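Local coordinates for protein TbpB (PDB 3HOL) that binds host transferrin as the lipoprotein component of a bacterial transferrin receptor, and so probably takes part in iron acquisition, at residues V32-S37 and K155-V160; W126-N131 and K255-V260; N136-P141 and E222-F227; D147-F152 and A164-H169; A210-D215 and S228-S233. All coordinates share one frame; numbering follows the deposited sequence.

Contact 1: V32-S37 and K155-V160; sequences VKVPVS and KRVGLV
V34 sets its two methyl branches on V160, G158 and V157. Its CG2 meets V160 CG2 at 3.6 Å, the two valines crossing at a slant, while its CG1 rests against G158 O at 3.6 Å and lies near V157 CG1. With CG1 anti to the backbone N (chi1 170°), that branch reaches over G158, and glycine, having no CB, lets the valine sit this close to the backbone. A little farther along, V36 and V157 bring their backbones together in a single bridge. Its register runs in opposite senses, P35 facing G158 and S37 facing R156. P35 cannot donate a backbone hydrogen bond, but its carbonyl O accepts G158 N at 2.9 Å. On the other side of V36, S37 N donates a hydrogen bond to R156 O at 2.8 Å. Serine adds a second grip, because S37 OG donates to K155 O at 3.0 Å. R156 bends at chi3 (73°), which lays its guanidinium beside V157, with CG2 over one face. Its NH2 passes V36 CG1 and donates to a water that in turn donates to S37 O, and its NH1 goes to G96 O. The segment 32-37 leaves strand 29-33 of the N-lobe handle sheet, whereas 155-160 belongs to a long loop of the N-lobe barrel; V34 and P35 also touch T129 of barrel strand 119-133. The backbone bonds and the buried S37 hydroxyl thus fix the register of handle edge against barrel loop, while V34 and V160 probably exclude water between them.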
# COMPACT_ATOMS: atom_id res chain seq x y z
N VAL A 32 7.62 -17.81 3.52
CA VAL A 32 8.35 -18.86 2.84
C VAL A 32 8.44 -20.11 3.69
O VAL A 32 8.50 -20.04 4.93
CB VAL A 32 9.76 -18.39 2.38
CG1 VAL A 32 10.79 -18.38 3.53
CG2 VAL A 32 10.27 -19.28 1.25
N LYS A 33 8.43 -21.26 3.00
CA LYS A 33 8.72 -22.56 3.61
C LYS A 33 10.21 -22.76 3.90
O LYS A 33 11.10 -22.37 3.10
CB LYS A 33 8.23 -23.67 2.71
CG LYS A 33 8.23 -25.02 3.37
CD LYS A 33 7.44 -26.09 2.57
CE LYS A 33 7.76 -26.06 1.08
NZ LYS A 33 9.20 -25.81 0.80
N VAL A 34 10.49 -23.33 5.07
CA VAL A 34 11.87 -23.64 5.46
C VAL A 34 12.31 -24.79 4.48
O VAL A 34 11.59 -25.78 4.36
CB VAL A 34 11.91 -24.06 6.95
CG1 VAL A 34 13.29 -24.62 7.36
CG2 VAL A 34 11.52 -22.88 7.86
N PRO A 35 13.42 -24.60 3.75
CA PRO A 35 13.90 -25.63 2.81
C PRO A 35 14.35 -26.91 3.51
O PRO A 35 14.91 -26.88 4.60
CB PRO A 35 15.13 -24.98 2.18
CG PRO A 35 14.79 -23.52 2.20
CD PRO A 35 14.17 -23.34 3.58
N VAL A 36 14.13 -28.02 2.83
CA VAL A 36 14.55 -29.35 3.27
C VAL A 36 15.25 -30.04 2.09
O VAL A 36 14.73 -30.07 0.98
CB VAL A 36 13.31 -30.15 3.74
CG1 VAL A 36 13.65 -31.65 3.95
CG2 VAL A 36 12.71 -29.51 5.04
N SER A 37 16.46 -30.52 2.31
CA SER A 37 17.23 -31.19 1.26
C SER A 37 17.21 -32.70 1.50
O SER A 37 16.48 -33.17 2.37
CB SER A 37 18.66 -30.65 1.22
OG SER A 37 19.36 -30.93 2.42
N LYS A 155 21.69 -28.51 7.60
CA LYS A 155 22.10 -29.56 6.65
C LYS A 155 20.94 -30.14 5.90
O LYS A 155 20.59 -29.64 4.83
CB LYS A 155 22.98 -30.65 7.33
CG LYS A 155 24.27 -30.08 7.86
CD LYS A 155 25.25 -31.21 8.20
CE LYS A 155 26.69 -30.89 7.88
NZ LYS A 155 27.53 -32.13 8.03
N ARG A 156 20.27 -31.15 6.46
CA ARG A 156 19.08 -31.64 5.81
C ARG A 156 17.90 -30.66 5.89
O ARG A 156 17.03 -30.63 5.01
CB ARG A 156 18.65 -32.98 6.41
CG ARG A 156 17.58 -33.65 5.57
CD ARG A 156 17.20 -35.05 6.19
NE ARG A 156 16.42 -34.96 7.43
CZ ARG A 156 15.12 -34.67 7.51
NH1 ARG A 156 14.57 -34.64 8.69
NH2 ARG A 156 14.35 -34.40 6.44
N VAL A 157 17.89 -29.84 6.94
CA VAL A 157 16.76 -28.93 7.21
C VAL A 157 17.28 -27.51 7.47
O VAL A 157 18.22 -27.32 8.26
CB VAL A 157 15.98 -29.39 8.46
CG1 VAL A 157 14.86 -28.39 8.83
CG2 VAL A 157 15.40 -30.79 8.26
N GLY A 158 16.66 -26.52 6.86
CA GLY A 158 17.13 -25.14 7.04
C GLY A 158 17.16 -24.81 8.53
O GLY A 158 16.26 -25.24 9.27
N LEU A 159 18.18 -24.07 8.96
CA LEU A 159 18.21 -23.49 10.28
C LEU A 159 17.25 -22.30 10.40
O LEU A 159 17.32 -21.37 9.57
CB LEU A 159 19.61 -22.99 10.60
CG LEU A 159 19.80 -22.15 11.88
CD1 LEU A 159 19.49 -22.98 13.14
CD2 LEU A 159 21.22 -21.65 11.96
N VAL A 160 16.41 -22.29 11.44
CA VAL A 160 15.47 -21.19 11.70
C VAL A 160 15.90 -20.43 12.96
O VAL A 160 16.42 -21.04 13.88
CB VAL A 160 14.03 -21.72 11.90
CG1 VAL A 160 13.00 -20.58 11.81
CG2 VAL A 160 13.68 -22.76 10.79
O HOH W 1 14.86 -34.88 3.64

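Contact 2: W126-N131 and K255-V260; sequences WDFTSN and KSLFAV
K255 O lies 3.7 Å from N131 CB, where the two segments begin to converge. The next carbonyl, S256 O, accepts N131 N at 3.0 Å, with the donor standing well above the carbonyl plane, a skewed bond where the pairing ends. N131 is also anchored from outside, its ND2 reaching D45 OD1. L257 turns to the same side as F128 and S130; its CD2 packs on F128 CB at 3.9 Å, a slanting approach, and its CD1 nears the ring. F258 forms an antiparallel hydrogen-bonded pair with T129: T129 N donates to F258 O at 2.9 Å and F258 N to T129 O at 3.0 Å. These are the first and last strands of the N-lobe beta barrel, 119-133 and 257-265, meeting antiparallel to close the cylinder. F258 and T129 face the handle sheet, both touching V32, whereas F128 points the other way and packs edge-to-face with Y171 and F227. A259, opposite F128, is a non-hydrogen-bonded position, and its methyl is small enough to lie beside the indole, 4.3 Å from W126 CE3. V260 pairs with D127: V260 N donates to D127 O at 2.8 Å, and D127 N returns to V260 O. V260 CG2 lies against D127 CB, the apolar base of a side chain whose carboxylate is held by S161 and, in a salt bridge, K75.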
# COMPACT_ATOMS: atom_id res chain seq x y z
N TRP A 126 14.22 -9.53 14.39
CA TRP A 126 14.27 -10.10 13.05
C TRP A 126 14.31 -11.62 13.25
O TRP A 126 14.52 -12.09 14.38
CB TRP A 126 15.45 -9.55 12.24
CG TRP A 126 16.89 -9.89 12.76
CD1 TRP A 126 17.53 -9.36 13.87
CD2 TRP A 126 17.83 -10.77 12.15
NE1 TRP A 126 18.80 -9.89 13.98
CE2 TRP A 126 19.00 -10.76 12.94
CE3 TRP A 126 17.78 -11.61 11.02
CZ2 TRP A 126 20.12 -11.54 12.64
CZ3 TRP A 126 18.91 -12.38 10.71
CH2 TRP A 126 20.07 -12.34 11.53
N ASP A 127 14.02 -12.36 12.18
CA ASP A 127 13.96 -13.81 12.17
C ASP A 127 14.43 -14.24 10.78
O ASP A 127 14.52 -13.39 9.88
CB ASP A 127 12.50 -14.26 12.40
CG ASP A 127 12.11 -14.17 13.87
OD1 ASP A 127 12.63 -14.98 14.64
OD2 ASP A 127 11.28 -13.28 14.22
N PHE A 128 14.70 -15.53 10.60
CA PHE A 128 15.28 -16.01 9.35
C PHE A 128 15.09 -17.49 9.23
O PHE A 128 14.85 -18.19 10.24
CB PHE A 128 16.82 -15.73 9.26
CG PHE A 128 17.65 -16.39 10.36
CD1 PHE A 128 18.13 -17.70 10.22
CD2 PHE A 128 17.97 -15.70 11.53
CE1 PHE A 128 18.89 -18.30 11.25
CE2 PHE A 128 18.71 -16.30 12.55
CZ PHE A 128 19.17 -17.60 12.40
N THR A 129 15.24 -17.95 7.99
CA THR A 129 15.52 -19.38 7.76
C THR A 129 16.71 -19.48 6.80
O THR A 129 16.80 -18.69 5.86
CB THR A 129 14.30 -20.22 7.24
OG1 THR A 129 14.74 -21.56 6.94
CG2 THR A 129 13.63 -19.60 5.95
N SER A 130 17.65 -20.39 7.08
CA SER A 130 18.68 -20.63 6.05
C SER A 130 18.14 -21.56 4.97
O SER A 130 17.00 -22.02 5.02
CB SER A 130 19.97 -21.18 6.67
OG SER A 130 19.79 -22.56 6.94
N ASN A 131 18.95 -21.81 3.93
CA ASN A 131 18.62 -22.89 3.02
C ASN A 131 19.10 -24.21 3.65
O ASN A 131 19.61 -24.19 4.80
CB ASN A 131 19.27 -22.65 1.65
CG ASN A 131 20.77 -22.69 1.68
OD1 ASN A 131 21.41 -22.55 2.72
ND2 ASN A 131 21.36 -22.86 0.49
N LYS A 255 20.62 -17.00 -2.45
CA LYS A 255 19.45 -17.78 -1.97
C LYS A 255 19.70 -18.69 -0.74
O LYS A 255 18.97 -19.65 -0.52
CB LYS A 255 18.79 -18.59 -3.09
CG LYS A 255 18.43 -17.78 -4.35
CD LYS A 255 17.79 -18.68 -5.38
CE LYS A 255 17.07 -17.86 -6.45
NZ LYS A 255 17.91 -17.70 -7.64
N SER A 256 20.69 -18.35 0.08
CA SER A 256 21.05 -19.15 1.26
C SER A 256 20.37 -18.67 2.57
O SER A 256 20.56 -19.28 3.61
CB SER A 256 22.55 -19.09 1.48
OG SER A 256 22.92 -17.75 1.78
N LEU A 257 19.62 -17.57 2.50
CA LEU A 257 18.98 -17.00 3.69
C LEU A 257 17.79 -16.14 3.30
O LEU A 257 17.83 -15.44 2.27
CB LEU A 257 20.00 -16.21 4.51
CG LEU A 257 19.50 -16.18 5.95
CD1 LEU A 257 20.36 -16.99 6.94
CD2 LEU A 257 19.23 -14.76 6.36
N PHE A 258 16.73 -16.24 4.10
CA PHE A 258 15.53 -15.40 3.99
C PHE A 258 15.33 -14.80 5.35
O PHE A 258 15.16 -15.52 6.32
CB PHE A 258 14.34 -16.29 3.60
CG PHE A 258 13.00 -15.59 3.49
CD1 PHE A 258 12.55 -15.07 2.26
CD2 PHE A 258 12.11 -15.56 4.59
CE1 PHE A 258 11.28 -14.52 2.13
CE2 PHE A 258 10.84 -14.99 4.48
CZ PHE A 258 10.41 -14.48 3.25
N ALA A 259 15.38 -13.47 5.43
CA ALA A 259 15.26 -12.78 6.69
C ALA A 259 14.00 -11.92 6.71
O ALA A 259 13.60 -11.39 5.69
CB ALA A 259 16.52 -11.88 6.89
N VAL A 260 13.37 -11.78 7.86
CA VAL A 260 12.20 -10.90 8.03
C VAL A 260 12.41 -10.03 9.26
O VAL A 260 13.22 -10.36 10.11
CB VAL A 260 10.84 -11.69 8.25
CG1 VAL A 260 10.46 -12.54 7.00
CG2 VAL A 260 10.92 -12.64 9.51

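Contact 3: N136-P141 and E222-F227; sequences NEEGRP and ESYNFF
R140 and Y224 meet flank to face: R140 CG sits over the phenol ring, 3.6 Å from its centroid and 16° off the normal. The arginine chain is extended from CG to NE, which carries its end past the rim of the ring, where NE donates to Y224 OH at 3.1 Å, although the position of that hydroxyl is less certain. F226 CE1 then lies over one face of the guanidinium, the two planes 62° apart. P141 offers its ring methylenes to both aromatics, with P141 CG on Y224 CB at 3.9 Å and P141 CD on F226 CZ at 3.9 Å. Y224 and F226 also pack on each other, Y224 CD2 over the centre of the F226 ring. Both segments are loops between N-lobe barrel strands, one after 119-133, the other between 206-213 and 231-239. A second shell fixes R140: NH2 reaches N131 OD1 at the end of the barrel strand and NH1 reaches G154 O. G139, with its positive phi, makes the turn into R140 and bonds by backbone to G221. Beyond F226, an Asx turn has N225 OD1 accept F227 N at 2.9 Å, while N225 ND2 donates to N217 O.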
# COMPACT_ATOMS: atom_id res chain seq x y z
N ASN A 136 29.06 -32.15 2.01
CA ASN A 136 30.23 -32.21 2.89
C ASN A 136 31.17 -31.04 2.72
O ASN A 136 31.77 -30.59 3.69
CB ASN A 136 31.01 -33.51 2.68
CG ASN A 136 30.59 -34.62 3.67
OD1 ASN A 136 29.71 -34.42 4.52
ND2 ASN A 136 31.22 -35.80 3.55
N GLU A 137 31.29 -30.55 1.49
CA GLU A 137 32.17 -29.44 1.17
C GLU A 137 31.74 -28.17 1.91
O GLU A 137 32.60 -27.40 2.35
CB GLU A 137 32.15 -29.20 -0.35
CG GLU A 137 33.32 -28.40 -0.92
CD GLU A 137 33.31 -26.92 -0.51
OE1 GLU A 137 32.20 -26.32 -0.41
OE2 GLU A 137 34.41 -26.36 -0.29
N GLU A 138 30.43 -27.96 2.05
CA GLU A 138 29.90 -26.72 2.63
C GLU A 138 30.37 -26.49 4.06
O GLU A 138 30.57 -25.34 4.46
CB GLU A 138 28.37 -26.68 2.55
CG GLU A 138 27.72 -25.36 3.02
CD GLU A 138 28.12 -24.13 2.19
OE1 GLU A 138 28.70 -24.27 1.09
OE2 GLU A 138 27.85 -23.01 2.64
N GLY A 139 30.59 -27.57 4.80
CA GLY A 139 31.13 -27.51 6.15
C GLY A 139 30.20 -26.93 7.21
O GLY A 139 30.66 -26.30 8.16
N ARG A 140 28.91 -27.19 7.08
CA ARG A 140 27.94 -26.75 8.09
C ARG A 140 28.13 -27.56 9.37
O ARG A 140 28.61 -28.70 9.30
CB ARG A 140 26.52 -26.79 7.56
CG ARG A 140 26.25 -25.60 6.63
CD ARG A 140 24.88 -25.59 6.00
NE ARG A 140 24.80 -24.44 5.12
CZ ARG A 140 23.68 -23.93 4.62
NH1 ARG A 140 22.48 -24.47 4.88
NH2 ARG A 140 23.76 -22.88 3.81
N PRO A 141 27.79 -26.96 10.52
CA PRO A 141 28.14 -27.58 11.81
C PRO A 141 27.25 -28.77 12.16
O PRO A 141 26.06 -28.76 11.94
CB PRO A 141 27.93 -26.44 12.82
CG PRO A 141 27.51 -25.22 12.03
CD PRO A 141 26.99 -25.74 10.71
N GLU A 222 32.31 -25.80 13.33
CA GLU A 222 31.70 -25.12 14.48
C GLU A 222 31.65 -23.58 14.36
O GLU A 222 30.80 -22.92 14.98
CB GLU A 222 32.41 -25.50 15.77
CG GLU A 222 32.18 -26.95 16.16
CD GLU A 222 32.51 -27.23 17.62
OE1 GLU A 222 32.18 -26.40 18.51
OE2 GLU A 222 33.10 -28.30 17.88
N SER A 223 32.55 -23.03 13.56
CA SER A 223 32.59 -21.61 13.35
C SER A 223 31.87 -21.17 12.03
O SER A 223 32.00 -20.04 11.62
CB SER A 223 34.06 -21.12 13.38
OG SER A 223 34.69 -21.31 12.12
N TYR A 224 31.15 -22.08 11.38
CA TYR A 224 30.42 -21.76 10.15
C TYR A 224 29.50 -20.56 10.39
O TYR A 224 28.78 -20.49 11.40
CB TYR A 224 29.60 -22.95 9.67
CG TYR A 224 28.92 -22.76 8.33
CD1 TYR A 224 29.53 -23.14 7.14
CD2 TYR A 224 27.63 -22.20 8.24
CE1 TYR A 224 28.89 -22.97 5.90
CE2 TYR A 224 27.00 -22.03 7.00
CZ TYR A 224 27.63 -22.42 5.84
OH TYR A 224 27.00 -22.26 4.63
N ASN A 225 29.51 -19.64 9.44
CA ASN A 225 28.77 -18.39 9.53
C ASN A 225 27.61 -18.44 8.53
O ASN A 225 27.84 -18.46 7.32
CB ASN A 225 29.74 -17.21 9.29
CG ASN A 225 29.01 -15.91 8.99
OD1 ASN A 225 27.87 -15.72 9.40
ND2 ASN A 225 29.66 -15.01 8.28
N PHE A 226 26.37 -18.53 9.02
CA PHE A 226 25.19 -18.62 8.14
C PHE A 226 24.83 -17.30 7.39
O PHE A 226 23.95 -17.32 6.51
CB PHE A 226 23.99 -19.10 8.96
CG PHE A 226 23.99 -20.58 9.15
CD1 PHE A 226 23.47 -21.43 8.17
CD2 PHE A 226 24.61 -21.15 10.28
CE1 PHE A 226 23.52 -22.84 8.34
CE2 PHE A 226 24.66 -22.52 10.44
CZ PHE A 226 24.11 -23.37 9.49
N PHE A 227 25.49 -16.20 7.76
CA PHE A 227 25.06 -14.83 7.37
C PHE A 227 26.17 -14.12 6.58
O PHE A 227 26.50 -12.96 6.87
CB PHE A 227 24.73 -14.01 8.64
CG PHE A 227 23.93 -14.80 9.67
CD1 PHE A 227 22.58 -15.04 9.46
CD2 PHE A 227 24.54 -15.32 10.83
CE1 PHE A 227 21.82 -15.79 10.36
CE2 PHE A 227 23.79 -16.08 11.74
CZ PHE A 227 22.43 -16.31 11.51

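Contact 4: D147-F152 and A164-H169; sequences DYYTKF and AKPAKH
Inside the long loop that joins barrel strands 119-133 and 171-178, Y148 and A164 draw two parts of the chain together through a single backbone bridge. The bond beside it is nearly straight: K165 N donates to D147 O at 2.8 Å and 173°. Alanine suits position 164, since its small CB lets the Y148 ring come against the backbone, with ring atom CD1 of Y148 3.6 Å from A164 CA. Y149 lies along K165 and P166. K165 CG stands over one face of its ring, 3.8 Å from the centroid, a CH-pi contact, and Y149 OH approaches P166 CD at 3.3 Å. The extended K165 chain continues past the ring, and its NZ finds N145 O. Between these contacts 165-168 folds into a beta turn, K165 O accepting K168 N and then H169 N as well; P166 at the second position has the phi such a turn needs. P166 O accepts a hydrogen bond from K191 NZ. The turn returns K168 toward D147, and lysine with aspartate makes a salt bridge there: K168 NZ donates to D147 OD1, whose position is less sure, and weakly to D147 OD2 at 3.4 Å. The Y148 ring and the H169 ring lie almost parallel, planes at 8°, but slid so far that they scarcely overlap. D147 CB sits over one face of the Y148 ring, offset toward the rim.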
# COMPACT_ATOMS: atom_id res chain seq x y z
N ASP A 147 23.94 -23.84 21.49
CA ASP A 147 23.44 -22.79 20.56
C ASP A 147 22.04 -23.05 20.05
O ASP A 147 21.24 -22.10 19.95
CB ASP A 147 24.37 -22.59 19.36
CG ASP A 147 25.69 -22.01 19.74
OD1 ASP A 147 25.74 -20.79 19.99
OD2 ASP A 147 26.69 -22.77 19.80
N TYR A 148 21.75 -24.32 19.71
CA TYR A 148 20.48 -24.69 19.03
C TYR A 148 19.82 -25.94 19.61
O TYR A 148 20.50 -26.79 20.22
CB TYR A 148 20.70 -24.90 17.53
CG TYR A 148 21.42 -23.75 16.86
CD1 TYR A 148 20.74 -22.56 16.58
CD2 TYR A 148 22.76 -23.86 16.49
CE1 TYR A 148 21.38 -21.48 15.96
CE2 TYR A 148 23.44 -22.76 15.86
CZ TYR A 148 22.72 -21.59 15.60
OH TYR A 148 23.33 -20.52 15.00
N TYR A 149 18.51 -26.05 19.42
CA TYR A 149 17.74 -27.20 19.90
C TYR A 149 17.73 -28.35 18.88
O TYR A 149 16.84 -29.22 18.91
CB TYR A 149 16.29 -26.81 20.23
CG TYR A 149 16.10 -25.75 21.28
CD1 TYR A 149 16.24 -26.05 22.64
CD2 TYR A 149 15.72 -24.45 20.92
CE1 TYR A 149 16.06 -25.06 23.61
CE2 TYR A 149 15.53 -23.47 21.86
CZ TYR A 149 15.69 -23.78 23.21
OH TYR A 149 15.47 -22.77 24.10
N THR A 150 18.68 -28.36 17.96
CA THR A 150 18.74 -29.42 16.93
C THR A 150 20.20 -29.70 16.58
O THR A 150 21.07 -28.97 17.02
CB THR A 150 17.87 -29.02 15.66
OG1 THR A 150 17.67 -30.17 14.81
CG2 THR A 150 18.50 -27.86 14.90
N LYS A 151 20.46 -30.78 15.84
CA LYS A 151 21.80 -31.16 15.34
C LYS A 151 21.83 -31.06 13.81
O LYS A 151 20.77 -30.96 13.17
CB LYS A 151 22.13 -32.62 15.74
CG LYS A 151 22.18 -32.87 17.25
CD LYS A 151 22.49 -34.36 17.64
CE LYS A 151 21.35 -35.33 17.19
NZ LYS A 151 21.46 -36.68 17.77
N PHE A 152 23.03 -31.11 13.23
CA PHE A 152 23.19 -31.13 11.76
C PHE A 152 22.57 -29.81 11.20
O PHE A 152 21.65 -29.81 10.38
CB PHE A 152 22.61 -32.44 11.17
CG PHE A 152 23.13 -33.70 11.89
CD1 PHE A 152 24.49 -34.00 11.88
CD2 PHE A 152 22.27 -34.49 12.64
CE1 PHE A 152 24.99 -35.14 12.55
CE2 PHE A 152 22.77 -35.64 13.33
CZ PHE A 152 24.12 -35.95 13.28
N ALA A 164 17.10 -21.33 17.83
CA ALA A 164 18.25 -20.89 18.63
C ALA A 164 17.88 -20.86 20.13
O ALA A 164 16.76 -20.48 20.48
CB ALA A 164 18.76 -19.48 18.17
N LYS A 165 18.81 -21.21 21.00
CA LYS A 165 18.61 -21.04 22.46
C LYS A 165 18.81 -19.57 22.87
O LYS A 165 19.85 -18.95 22.54
CB LYS A 165 19.56 -21.94 23.24
CG LYS A 165 19.42 -23.44 22.91
CD LYS A 165 20.12 -24.37 23.96
CE LYS A 165 19.81 -25.82 23.65
NZ LYS A 165 20.48 -26.70 24.65
N PRO A 166 17.83 -19.00 23.58
CA PRO A 166 17.90 -17.59 23.98
C PRO A 166 19.13 -17.26 24.84
O PRO A 166 19.62 -16.14 24.80
CB PRO A 166 16.60 -17.38 24.76
CG PRO A 166 15.71 -18.44 24.28
CD PRO A 166 16.57 -19.61 24.01
N ALA A 167 19.70 -18.24 25.52
CA ALA A 167 20.91 -18.00 26.32
C ALA A 167 22.06 -17.52 25.43
O ALA A 167 22.92 -16.76 25.87
CB ALA A 167 21.33 -19.28 27.09
N LYS A 168 22.09 -17.97 24.17
CA LYS A 168 23.20 -17.60 23.29
C LYS A 168 22.83 -16.74 22.06
O LYS A 168 23.70 -16.20 21.40
CB LYS A 168 24.00 -18.84 22.88
CG LYS A 168 24.76 -19.49 24.08
CD LYS A 168 25.85 -20.44 23.60
CE LYS A 168 26.98 -19.71 22.91
NZ LYS A 168 27.86 -20.69 22.16
N HIS A 169 21.54 -16.64 21.76
CA HIS A 169 21.09 -15.89 20.57
C HIS A 169 19.83 -15.09 20.85
O HIS A 169 18.87 -15.63 21.40
CB HIS A 169 20.88 -16.85 19.42
CG HIS A 169 22.14 -17.52 19.00
ND1 HIS A 169 22.47 -18.82 19.36
CD2 HIS A 169 23.22 -17.04 18.33
CE1 HIS A 169 23.67 -19.12 18.90
NE2 HIS A 169 24.16 -18.05 18.29

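Contact 5: A210-D215 and S228-S233; sequences AATASD and SADSQS
The two segments run antiparallel, A211 and S231 forming a hydrogen-bonded pair: A211 N donates to S231 O at 2.8 Å, and S231 N to A211 O at 3.0 Å. These are neighbouring strands of the N-lobe barrel, 206-213 and 231-239, at the point where the second begins. Beyond the pair a side chain takes over from backbone. D230, with CG anti to its carbonyl carbon (chi1 -66°), brings OD1 to A213 N at 2.8 Å, although that oxygen is placed less surely; it also has a salt bridge to K216. T212 CG2 runs alongside the D230 carboxylate, 3.9 Å from OD1. Small side chains fit here: A213 CB lies 3.5 Å from S228 O, and A210 CB lies near Q232 NE2. At Q232 the chain bends, and S231 OG accepts S233 N at 2.9 Å, an ST turn, and is itself bonded to V251 O of the next strand. This explains why serine suits the position, its hydroxyl serving both the turn and the sheet. Q232, folded at chi2, carries OE1 to a water 2.6 Å away, which lies near A211 O. At the far end, S228 CA offers a CH...O contact to D215 O, with 162° at the hydrogen.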
# COMPACT_ATOMS: atom_id res chain seq x y z
N ALA A 210 19.30 -2.73 0.42
CA ALA A 210 20.26 -3.80 0.53
C ALA A 210 20.59 -4.16 1.97
O ALA A 210 20.55 -3.30 2.87
CB ALA A 210 21.57 -3.41 -0.24
N ALA A 211 20.93 -5.43 2.22
CA ALA A 211 21.49 -5.80 3.53
C ALA A 211 22.94 -6.18 3.27
O ALA A 211 23.23 -6.93 2.32
CB ALA A 211 20.73 -7.00 4.15
N THR A 212 23.85 -5.64 4.07
CA THR A 212 25.28 -5.94 3.95
C THR A 212 25.72 -6.86 5.06
O THR A 212 25.56 -6.50 6.24
CB THR A 212 26.11 -4.63 4.03
OG1 THR A 212 25.69 -3.77 2.97
CG2 THR A 212 27.64 -4.92 3.92
N ALA A 213 26.20 -8.05 4.70
CA ALA A 213 26.68 -9.00 5.72
C ALA A 213 27.86 -8.41 6.47
O ALA A 213 28.84 -7.95 5.83
CB ALA A 213 27.06 -10.31 5.11
N SER A 214 27.82 -8.42 7.81
CA SER A 214 28.89 -7.79 8.60
C SER A 214 30.14 -8.68 8.67
O SER A 214 31.23 -8.17 8.82
CB SER A 214 28.43 -7.41 10.01
OG SER A 214 27.25 -6.60 9.98
N ASP A 215 29.97 -9.99 8.54
CA ASP A 215 31.09 -10.94 8.51
C ASP A 215 30.99 -11.70 7.20
O ASP A 215 30.09 -12.51 7.03
CB ASP A 215 31.03 -11.89 9.72
CG ASP A 215 32.22 -12.88 9.77
OD1 ASP A 215 32.98 -13.01 8.77
OD2 ASP A 215 32.37 -13.55 10.82
N SER A 228 26.74 -14.83 5.60
CA SER A 228 27.95 -14.30 4.94
C SER A 228 27.59 -13.57 3.66
O SER A 228 28.42 -12.82 3.13
CB SER A 228 28.96 -15.43 4.65
OG SER A 228 28.46 -16.35 3.67
N ALA A 229 26.39 -13.80 3.15
CA ALA A 229 25.98 -13.30 1.83
C ALA A 229 25.26 -11.97 1.94
O ALA A 229 24.44 -11.79 2.85
CB ALA A 229 25.08 -14.29 1.16
N ASP A 230 25.56 -11.04 1.04
CA ASP A 230 24.79 -9.80 0.97
C ASP A 230 23.44 -10.05 0.29
O ASP A 230 23.22 -11.11 -0.34
CB ASP A 230 25.54 -8.75 0.12
CG ASP A 230 26.85 -8.28 0.76
OD1 ASP A 230 27.00 -8.24 1.98
OD2 ASP A 230 27.78 -7.94 0.01
N SER A 231 22.54 -9.07 0.41
CA SER A 231 21.26 -9.05 -0.32
C SER A 231 21.03 -7.71 -0.99
O SER A 231 21.15 -6.66 -0.34
CB SER A 231 20.08 -9.24 0.65
OG SER A 231 18.86 -9.22 -0.08
N GLN A 232 20.62 -7.75 -2.25
CA GLN A 232 20.14 -6.55 -2.95
C GLN A 232 18.63 -6.59 -3.00
O GLN A 232 18.03 -5.86 -3.80
CB GLN A 232 20.68 -6.52 -4.40
CG GLN A 232 22.19 -6.47 -4.57
CD GLN A 232 22.93 -5.50 -3.62
OE1 GLN A 232 23.85 -5.93 -2.89
NE2 GLN A 232 22.55 -4.21 -3.63
N SER A 233 17.99 -7.42 -2.18
CA SER A 233 16.53 -7.56 -2.29
C SER A 233 15.83 -7.27 -0.96
O SER A 233 14.90 -7.98 -0.54
CB SER A 233 16.15 -8.96 -2.81
OG SER A 233 16.61 -9.97 -1.90
O HOH W 2 24.36 -5.66 -0.39

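Following the chain from the N terminus, the handle segment 32-37 opens contact 1, and 126-131 on the first barrel strand opens contact 2. Contacts 3 and 4 open next, at 136-141 and 147-152, before 155-160 closes contact 1, which therefore crosses contacts 2, 3 and 4. Segment 164-169 then closes contact 4, nested within contact 3. Contact 5 opens at 210-215, crossing contact 3, which closes at 222-227 just before contact 5 does at 228-233. Last, 255-260 closes contact 2 and encloses contacts 3, 4 and 5. Contact 1 ties handle to barrel, contacts 2 and 5 pair barrel strands, and contacts 3 and 4 fasten the loops.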